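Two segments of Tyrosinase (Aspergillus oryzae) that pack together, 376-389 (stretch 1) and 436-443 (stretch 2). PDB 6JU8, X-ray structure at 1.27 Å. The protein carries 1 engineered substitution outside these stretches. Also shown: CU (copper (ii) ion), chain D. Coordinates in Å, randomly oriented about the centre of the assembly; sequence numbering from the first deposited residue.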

# COMPACT_ATOMS: atom_id res chain seq x y z
N HIS A 376 -2.28 -21.64 -1.56
CA HIS A 376 -2.63 -23.04 -1.36
C HIS A 376 -2.93 -23.75 -2.67
O HIS A 376 -2.73 -24.97 -2.75
CB HIS A 376 -3.79 -23.16 -0.36
CG HIS A 376 -3.18 -23.27 1.02
ND1 HIS A 376 -2.60 -24.45 1.44
CD2 HIS A 376 -2.91 -22.35 1.97
CE1 HIS A 376 -2.06 -24.26 2.63
NE2 HIS A 376 -2.23 -22.98 2.99
N CYS A 377 -3.35 -23.05 -3.71
CA CYS A 377 -3.49 -23.69 -5.00
C CYS A 377 -2.13 -24.17 -5.50
O CYS A 377 -2.00 -25.32 -5.98
CB CYS A 377 -4.24 -22.74 -5.96
SG CYS A 377 -4.69 -23.66 -7.46
N ASN A 378 -1.06 -23.38 -5.31
CA ASN A 378 0.26 -23.89 -5.67
C ASN A 378 0.75 -24.98 -4.73
O ASN A 378 1.43 -25.91 -5.18
CB ASN A 378 1.33 -22.78 -5.73
CG ASN A 378 2.54 -23.27 -6.52
OD1 ASN A 378 2.37 -23.85 -7.60
ND2 ASN A 378 3.74 -23.07 -6.01
N ILE A 379 0.42 -24.93 -3.44
CA ILE A 379 0.80 -26.05 -2.55
C ILE A 379 0.13 -27.33 -3.02
O ILE A 379 0.74 -28.41 -2.99
CB ILE A 379 0.49 -25.69 -1.10
CG1 ILE A 379 1.31 -24.48 -0.64
CG2 ILE A 379 0.65 -26.89 -0.16
CD1 ILE A 379 2.82 -24.68 -0.75
N ASP A 380 -1.12 -27.22 -3.50
CA ASP A 380 -1.81 -28.38 -4.06
C ASP A 380 -1.10 -28.90 -5.31
O ASP A 380 -0.96 -30.12 -5.50
CB ASP A 380 -3.27 -28.01 -4.40
CG ASP A 380 -4.03 -29.29 -4.68
OD1 ASP A 380 -4.20 -30.06 -3.70
OD2 ASP A 380 -4.42 -29.55 -5.84
N ARG A 381 -0.68 -27.98 -6.17
CA ARG A 381 0.08 -28.32 -7.39
C ARG A 381 1.40 -29.01 -7.06
O ARG A 381 1.77 -30.01 -7.68
CB ARG A 381 0.29 -27.02 -8.18
CG ARG A 381 1.16 -27.22 -9.44
CD ARG A 381 1.13 -25.91 -10.25
NE ARG A 381 2.16 -25.89 -11.28
CZ ARG A 381 3.43 -25.53 -11.05
NH1 ARG A 381 3.83 -25.18 -9.82
NH2 ARG A 381 4.32 -25.55 -12.03
N LEU A 382 2.13 -28.48 -6.07
CA LEU A 382 3.39 -29.10 -5.67
C LEU A 382 3.14 -30.51 -5.14
O LEU A 382 3.91 -31.43 -5.41
CB LEU A 382 4.08 -28.26 -4.60
CG LEU A 382 4.64 -26.91 -5.09
CD1 LEU A 382 5.19 -26.13 -3.91
CD2 LEU A 382 5.70 -27.10 -6.17
N THR A 383 2.05 -30.68 -4.40
CA THR A 383 1.66 -32.02 -3.94
C THR A 383 1.41 -32.92 -5.14
O THR A 383 1.88 -34.08 -5.16
CB THR A 383 0.45 -31.96 -3.02
OG1 THR A 383 0.77 -31.14 -1.88
CG2 THR A 383 0.13 -33.35 -2.48
N ALA A 384 0.64 -32.45 -6.13
CA ALA A 384 0.34 -33.27 -7.31
C ALA A 384 1.59 -33.60 -8.07
O ALA A 384 1.77 -34.73 -8.56
CB ALA A 384 -0.66 -32.50 -8.19
N ILE A 385 2.51 -32.63 -8.23
CA ILE A 385 3.81 -32.93 -8.88
C ILE A 385 4.55 -34.03 -8.15
O ILE A 385 5.04 -35.01 -8.74
CB ILE A 385 4.69 -31.67 -8.96
CG1 ILE A 385 4.07 -30.59 -9.84
CG2 ILE A 385 6.10 -32.04 -9.43
CD1 ILE A 385 4.70 -29.23 -9.70
N TRP A 386 4.66 -33.86 -6.82
CA TRP A 386 5.45 -34.82 -6.05
C TRP A 386 4.79 -36.18 -6.12
O TRP A 386 5.48 -37.20 -6.25
CB TRP A 386 5.60 -34.32 -4.60
CG TRP A 386 6.53 -35.16 -3.79
CD1 TRP A 386 7.89 -34.93 -3.68
CD2 TRP A 386 6.26 -36.35 -3.02
NE1 TRP A 386 8.45 -35.88 -2.87
CE2 TRP A 386 7.48 -36.77 -2.46
CE3 TRP A 386 5.10 -37.07 -2.75
CZ2 TRP A 386 7.60 -37.89 -1.63
CZ3 TRP A 386 5.23 -38.19 -1.92
CH2 TRP A 386 6.44 -38.60 -1.37
N GLN A 387 3.45 -36.24 -6.05
CA GLN A 387 2.77 -37.54 -6.18
C GLN A 387 3.10 -38.19 -7.52
O GLN A 387 3.33 -39.40 -7.59
CB GLN A 387 1.27 -37.38 -6.07
CG GLN A 387 0.73 -37.04 -4.68
CD GLN A 387 -0.79 -36.92 -4.79
OE1 GLN A 387 -1.33 -35.81 -4.81
NE2 GLN A 387 -1.48 -38.05 -4.90
N THR A 388 3.12 -37.40 -8.58
CA THR A 388 3.38 -37.92 -9.92
C THR A 388 4.73 -38.60 -10.02
O THR A 388 4.84 -39.65 -10.66
CB THR A 388 3.28 -36.77 -10.94
OG1 THR A 388 1.93 -36.26 -10.96
CG2 THR A 388 3.60 -37.23 -12.34
N VAL A 389 5.75 -38.02 -9.37
CA VAL A 389 7.08 -38.62 -9.48
C VAL A 389 7.45 -39.48 -8.27
O VAL A 389 8.57 -40.00 -8.22
CB VAL A 389 8.14 -37.53 -9.76
CG1 VAL A 389 7.79 -36.81 -11.05
CG2 VAL A 389 8.24 -36.50 -8.64
CU CU D . -1.33 -22.04 4.32
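Stretch 2 (436-443) NYDYAITK

Stretch 2 is an irregular segment laid along one side of a helix. It begins extended, with Tyr 437, Asp 438 and Tyr 439 all at beta-like backbone angles, and then curls at Ala 440 into a tight turn in which Thr 442 N bonds to Tyr 439 O at 3.0 Å and Lys 443 N to Ala 440 O at 3.1 Å. Residue numbers rise together across the contact: the CA atoms of Arg 381 and Tyr 439 lie 6.8 Å apart, those of Ile 385 and Thr 442 6.3 Å. Four residues of helix, just over one turn, are matched by three of loop.

In the extended part the side chains alternate. Tyr 437 and Tyr 439 point toward the helix while Asp 438 between them points away, so two long rings reach the same acceptor. Tyr 439 OH donates to Asp 380 OD2 at 2.6 Å and Tyr 437 OH donates to Asp 380 OD2 at 2.7 Å, the carboxylate oxygen lying near the plane of each ring, at its edge. Asp 380 points toward the loop from a buried site, where two phenol donors help to satisfy its charge.

Tyr 439 is the large bump, and its 106 Å² of covered surface is the most of any residue here. Its ring leans obliquely against the helix, with its hydroxyl near Cys 377 (OH to Cys 377 O, 3.5 Å) and its CD2 and CE2 side by Ala 384, whose CB is 4.0 Å from Tyr 439 CD2. The short side chain of Ala 384 leaves a shallow place on the helix that the ring partly covers. Arg 381 CB sits over one face of the ring, 3.7 Å from the centroid, as a CH-pi contact, so the arginine's aliphatic root serves as packing surface.

Within the turn, Ile 441 and Thr 442 both point toward the helix. Ile 441 CG2 meets Ile 385 CG1 at 3.7 Å, and Ile 441 CD1 lies 3.7 Å from Arg 381 NH2. One water bridges the two stretches, accepting from Arg 381 NE and from Ile 441 N, its oxygen 3.0 Å from each. The methyl of Thr 442 is the small knob: its CG2 nestles among Ala 384 O at 3.9 Å, Ile 385 N at 4.0 Å and Thr 388 OG1 at 3.6 Å. Thr 388 OG1 itself donates to Ala 384 O at 2.9 Å, turning its polarity back into the helix.

The pattern is economical: a long ring beside an alanine, a methyl in a small hollow, and a buried carboxylate shared by two tyrosines.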

# COMPACT_ATOMS: atom_id res chain seq x y z
N ASN A 436 -12.13 -32.93 -10.69
CA ASN A 436 -12.34 -32.33 -11.99
C ASN A 436 -11.48 -31.09 -12.24
O ASN A 436 -11.95 -30.09 -12.81
CB ASN A 436 -13.81 -31.96 -12.24
CG ASN A 436 -14.08 -31.82 -13.73
OD1 ASN A 436 -13.37 -32.43 -14.55
ND2 ASN A 436 -15.07 -31.04 -14.15
N TYR A 437 -10.22 -31.12 -11.85
CA TYR A 437 -9.24 -30.14 -12.27
C TYR A 437 -7.92 -30.87 -12.49
O TYR A 437 -7.72 -32.00 -12.04
CB TYR A 437 -9.06 -29.01 -11.24
CG TYR A 437 -8.44 -29.44 -9.93
CD1 TYR A 437 -7.07 -29.54 -9.78
CD2 TYR A 437 -9.24 -29.78 -8.84
CE1 TYR A 437 -6.52 -29.94 -8.56
CE2 TYR A 437 -8.71 -30.17 -7.61
CZ TYR A 437 -7.33 -30.24 -7.49
OH TYR A 437 -6.81 -30.63 -6.27
N ASP A 438 -7.02 -30.17 -13.16
CA ASP A 438 -5.67 -30.72 -13.34
C ASP A 438 -4.69 -29.55 -13.43
O ASP A 438 -5.10 -28.38 -13.40
CB ASP A 438 -5.62 -31.60 -14.57
CG ASP A 438 -4.57 -32.68 -14.60
OD1 ASP A 438 -3.73 -32.73 -13.68
OD2 ASP A 438 -4.59 -33.47 -15.57
N TYR A 439 -3.40 -29.86 -13.51
CA TYR A 439 -2.34 -28.87 -13.73
C TYR A 439 -1.63 -29.20 -15.04
O TYR A 439 -1.43 -30.38 -15.35
CB TYR A 439 -1.33 -28.89 -12.58
CG TYR A 439 -2.01 -28.60 -11.26
CD1 TYR A 439 -2.37 -27.28 -10.94
CD2 TYR A 439 -2.30 -29.62 -10.36
CE1 TYR A 439 -3.00 -26.99 -9.74
CE2 TYR A 439 -2.93 -29.33 -9.15
CZ TYR A 439 -3.28 -28.02 -8.85
OH TYR A 439 -3.92 -27.71 -7.67
N ALA A 440 -1.24 -28.20 -15.80
CA ALA A 440 -0.51 -28.49 -17.04
C ALA A 440 0.70 -29.39 -16.79
O ALA A 440 0.97 -30.31 -17.57
CB ALA A 440 -0.03 -27.22 -17.73
N ILE A 441 1.43 -29.10 -15.72
CA ILE A 441 2.66 -29.82 -15.46
C ILE A 441 2.44 -31.30 -15.17
O ILE A 441 3.42 -32.05 -15.35
CB ILE A 441 3.44 -29.15 -14.33
CG1 ILE A 441 4.89 -29.64 -14.27
CG2 ILE A 441 2.75 -29.29 -12.99
CD1 ILE A 441 5.77 -28.70 -13.45
N THR A 442 1.24 -31.69 -14.77
CA THR A 442 0.95 -33.10 -14.47
C THR A 442 0.22 -33.78 -15.63
O THR A 442 -0.20 -34.93 -15.51
CB THR A 442 0.17 -33.30 -13.17
OG1 THR A 442 -0.98 -32.44 -13.06
CG2 THR A 442 1.04 -32.93 -11.97
N LYS A 443 0.09 -33.13 -16.78
CA LYS A 443 -0.66 -33.81 -17.85
C LYS A 443 0.13 -34.94 -18.48
O LYS A 443 -0.41 -36.00 -18.81
CB LYS A 443 -1.10 -32.81 -18.92
CG LYS A 443 -2.24 -31.88 -18.47
O HOH W 1 1.18 -26.57 -14.05
O HOH W 2 -2.66 -22.82 5.99